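PDB 2AUS: pseudouridine synthase from Pyrococcus abyssi, which probably isomerises uridine to pseudouridine in RNA, as a Cbf5-type member of the TruB family of pseudouridine synthases. Local coordinates for residues G79-P90 against L200-E210. Sequence-based numbering, arbitrary orientation.
Sequences GTLDPKVSGVLP and LRRTRSGPFKE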
# COMPACT_ATOMS: atom_id res chain seq x y z
N GLY A 79 -9.85 11.17 17.93
CA GLY A 79 -8.83 10.30 18.49
C GLY A 79 -7.92 9.70 17.43
O GLY A 79 -8.18 8.60 16.94
N THR A 80 -6.85 10.41 17.10
CA THR A 80 -5.91 9.94 16.09
C THR A 80 -5.32 8.57 16.42
O THR A 80 -4.86 8.33 17.53
CB THR A 80 -4.72 10.91 15.90
OG1 THR A 80 -5.21 12.20 15.49
CG2 THR A 80 -3.76 10.38 14.82
N LEU A 81 -5.37 7.67 15.44
CA LEU A 81 -4.78 6.36 15.60
C LEU A 81 -3.54 6.44 14.74
O LEU A 81 -3.59 7.00 13.64
CB LEU A 81 -5.70 5.26 15.05
CG LEU A 81 -6.87 4.83 15.92
CD1 LEU A 81 -7.63 3.70 15.22
CD2 LEU A 81 -6.35 4.36 17.27
N ASP A 82 -2.43 5.91 15.24
CA ASP A 82 -1.19 5.95 14.48
C ASP A 82 -1.26 5.09 13.22
O ASP A 82 -2.10 4.19 13.12
CB ASP A 82 -0.01 5.54 15.37
CG ASP A 82 0.27 6.56 16.45
OD1 ASP A 82 0.21 7.78 16.14
OD2 ASP A 82 0.55 6.16 17.60
N PRO A 83 -0.39 5.36 12.25
CA PRO A 83 -0.35 4.63 10.98
C PRO A 83 -0.47 3.11 11.09
O PRO A 83 -1.28 2.50 10.41
CB PRO A 83 0.98 5.06 10.37
CG PRO A 83 1.11 6.48 10.86
CD PRO A 83 0.71 6.35 12.31
N LYS A 84 0.35 2.51 11.95
CA LYS A 84 0.36 1.07 12.12
C LYS A 84 -0.82 0.52 12.92
O LYS A 84 -1.07 -0.68 12.89
CB LYS A 84 1.65 0.63 12.82
CG LYS A 84 2.93 1.04 12.12
CD LYS A 84 4.16 0.63 12.93
CE LYS A 84 5.45 1.16 12.31
NZ LYS A 84 6.67 0.69 13.03
N VAL A 85 -1.54 1.39 13.61
CA VAL A 85 -2.67 0.95 14.43
C VAL A 85 -3.99 0.82 13.67
O VAL A 85 -4.31 1.63 12.80
CB VAL A 85 -2.89 1.92 15.61
CG1 VAL A 85 -3.99 1.39 16.54
CG2 VAL A 85 -1.58 2.10 16.37
N SER A 86 -4.75 -0.22 13.99
CA SER A 86 -6.04 -0.43 13.33
C SER A 86 -7.16 -0.33 14.36
O SER A 86 -6.91 -0.14 15.55
CB SER A 86 -6.07 -1.82 12.67
OG SER A 86 -6.16 -2.83 13.65
N GLY A 87 -8.41 -0.44 13.90
CA GLY A 87 -9.53 -0.39 14.82
C GLY A 87 -10.44 0.83 14.76
O GLY A 87 -10.37 1.66 13.86
N VAL A 88 -11.28 0.92 15.79
CA VAL A 88 -12.27 1.97 15.93
C VAL A 88 -11.76 3.38 15.68
O VAL A 88 -10.98 3.93 16.45
CB VAL A 88 -12.91 1.90 17.33
CG1 VAL A 88 -13.96 3.00 17.49
CG2 VAL A 88 -13.55 0.53 17.51
N LEU A 89 -12.22 3.95 14.58
CA LEU A 89 -11.85 5.31 14.21
C LEU A 89 -13.12 6.08 13.87
O LEU A 89 -13.62 6.01 12.74
CB LEU A 89 -10.91 5.32 13.00
CG LEU A 89 -10.47 6.73 12.61
CD1 LEU A 89 -9.53 7.27 13.67
CD2 LEU A 89 -9.79 6.71 11.25
N PRO A 90 -13.68 6.81 14.84
CA PRO A 90 -14.90 7.57 14.57
C PRO A 90 -14.60 8.70 13.59
O PRO A 90 -13.68 9.49 13.80
CB PRO A 90 -15.31 8.10 15.94
CG PRO A 90 -14.77 7.07 16.87
CD PRO A 90 -13.39 6.80 16.29
N LEU A 200 -1.00 -2.97 17.76
CA LEU A 200 -2.02 -2.29 18.54
C LEU A 200 -3.31 -2.13 17.74
O LEU A 200 -3.27 -1.79 16.56
CB LEU A 200 -1.51 -0.90 18.93
CG LEU A 200 -2.00 -0.24 20.22
CD1 LEU A 200 -2.27 1.22 19.95
CD2 LEU A 200 -3.24 -0.94 20.76
N ARG A 201 -4.44 -2.39 18.38
CA ARG A 201 -5.74 -2.25 17.74
C ARG A 201 -6.71 -1.62 18.72
O ARG A 201 -6.88 -2.11 19.84
CB ARG A 201 -6.27 -3.62 17.31
CG ARG A 201 -7.67 -3.57 16.68
CD ARG A 201 -8.16 -4.95 16.27
NE ARG A 201 -9.57 -4.95 15.88
CZ ARG A 201 -10.04 -4.39 14.76
NH1 ARG A 201 -9.21 -3.79 13.92
NH2 ARG A 201 -11.34 -4.43 14.49
N ARG A 202 -7.33 -0.51 18.33
CA ARG A 202 -8.29 0.14 19.20
C ARG A 202 -9.62 -0.59 19.05
O ARG A 202 -10.12 -0.77 17.93
CB ARG A 202 -8.46 1.61 18.83
CG ARG A 202 -9.46 2.34 19.73
CD ARG A 202 -9.88 3.66 19.11
NE ARG A 202 -8.93 4.72 19.40
CZ ARG A 202 -8.92 5.90 18.81
NH1 ARG A 202 -9.81 6.21 17.88
NH2 ARG A 202 -8.01 6.79 19.18
N THR A 203 -10.19 -1.02 20.16
CA THR A 203 -11.44 -1.75 20.14
C THR A 203 -12.59 -0.92 20.67
O THR A 203 -13.73 -1.35 20.63
CB THR A 203 -11.35 -3.04 20.98
OG1 THR A 203 -11.00 -2.70 22.33
CG2 THR A 203 -10.30 -3.97 20.39
N ARG A 204 -12.28 0.28 21.16
CA ARG A 204 -13.32 1.13 21.69
C ARG A 204 -12.87 2.57 21.91
O ARG A 204 -11.76 2.83 22.36
CB ARG A 204 -13.83 0.55 23.01
CG ARG A 204 -14.93 1.33 23.69
CD ARG A 204 -15.58 0.48 24.77
NE ARG A 204 -16.64 1.18 25.48
CZ ARG A 204 -17.71 1.72 24.89
NH1 ARG A 204 -17.87 1.63 23.58
NH2 ARG A 204 -18.63 2.34 25.62
N SER A 205 -13.75 3.50 21.57
CA SER A 205 -13.49 4.92 21.77
C SER A 205 -14.82 5.54 22.17
O SER A 205 -15.70 5.75 21.32
CB SER A 205 -12.98 5.59 20.51
OG SER A 205 -12.83 6.98 20.76
N GLY A 206 -14.97 5.82 23.45
CA GLY A 206 -16.21 6.39 23.93
C GLY A 206 -17.34 5.44 23.59
O GLY A 206 -17.27 4.25 23.90
N PRO A 207 -18.39 5.93 22.93
CA PRO A 207 -19.51 5.04 22.58
C PRO A 207 -19.29 4.16 21.35
O PRO A 207 -20.15 3.33 21.01
CB PRO A 207 -20.67 6.02 22.41
CG PRO A 207 -19.98 7.23 21.83
CD PRO A 207 -18.70 7.34 22.63
N PHE A 208 -18.16 4.32 20.67
CA PHE A 208 -17.89 3.51 19.49
C PHE A 208 -17.10 2.25 19.82
O PHE A 208 -16.02 2.31 20.41
CB PHE A 208 -17.15 4.34 18.43
CG PHE A 208 -17.91 5.55 17.99
CD1 PHE A 208 -17.82 6.75 18.69
CD2 PHE A 208 -18.78 5.47 16.90
CE1 PHE A 208 -18.58 7.85 18.31
CE2 PHE A 208 -19.54 6.57 16.51
CZ PHE A 208 -19.44 7.77 17.22
N LYS A 209 -17.66 1.11 19.44
CA LYS A 209 -17.01 -0.16 19.71
C LYS A 209 -17.23 -1.15 18.57
O LYS A 209 -17.96 -0.86 17.61
CB LYS A 209 -17.56 -0.75 21.01
CG LYS A 209 -19.05 -1.04 20.97
CD LYS A 209 -19.54 -1.72 22.24
CE LYS A 209 -19.42 -0.80 23.45
NZ LYS A 209 -20.04 -1.41 24.68
N GLU A 210 -16.59 -2.30 18.68
CA GLU A 210 -16.71 -3.35 17.67
C GLU A 210 -18.05 -4.05 17.77
O GLU A 210 -18.19 -5.07 18.44
CB GLU A 210 -15.59 -4.37 17.83
CG GLU A 210 -14.22 -3.86 17.44
CD GLU A 210 -13.18 -4.96 17.47
OE1 GLU A 210 -12.78 -5.38 18.57
OE2 GLU A 210 -12.77 -5.41 16.39
O HOH W 1 -0.07 -2.13 15.22
O HOH W 2 -3.71 -3.60 14.53
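Ser86 and Gly87 run parallel to Arg201 and Arg202 as a short beta ladder, joining the loop that carries the GTLDP signature of TruB-family synthases to strand 195-205. Arg202 N donates to Ser86 O (2.8 Å), Val88 N reaches Arg202 O from above its carbonyl plane (3.0 Å), and Ser86 N makes a weak, long bond to Leu200 O (3.4 Å). At Gly87 a side chain would collide with Arg202 O, and there the chain turns a corner into strand 88-93.

The Arg202 side chain points toward 79-90, and its bend at chi3 (-83°) brings the guanidinium edge to Gly79 O; NH1 and NH2 both donate weakly to this oxygen, Arg202 NH2 at 2.9 Å. Leu81 CD2 lies over the rim of one guanidinium face, 3.4 Å from Arg202 NE. Arg202 NH2 also forms a salt bridge with a phosphate ion, probably from the crystallisation liquor, which may mark an RNA phosphate site.

The extended Arg201 meets Ser86 OG edge-on through NH1, while NH2 forms salt bridges with Glu210 OE2 and Asp52; Glu210 also bonds an aromatic side chain and pairs with a basic one, both on another protein's chain. A leucine in place of Arg201 would probably leave Ser86 OG without this donor and the Glu210 and Asp52 carboxylates without their shared cation. Beyond Val88, whose CG1 packs on Phe208 CB, Pro90 CB sits 4.0 Å from the centroid of the Phe208 ring, a CH-pi contact 13° off the ring normal.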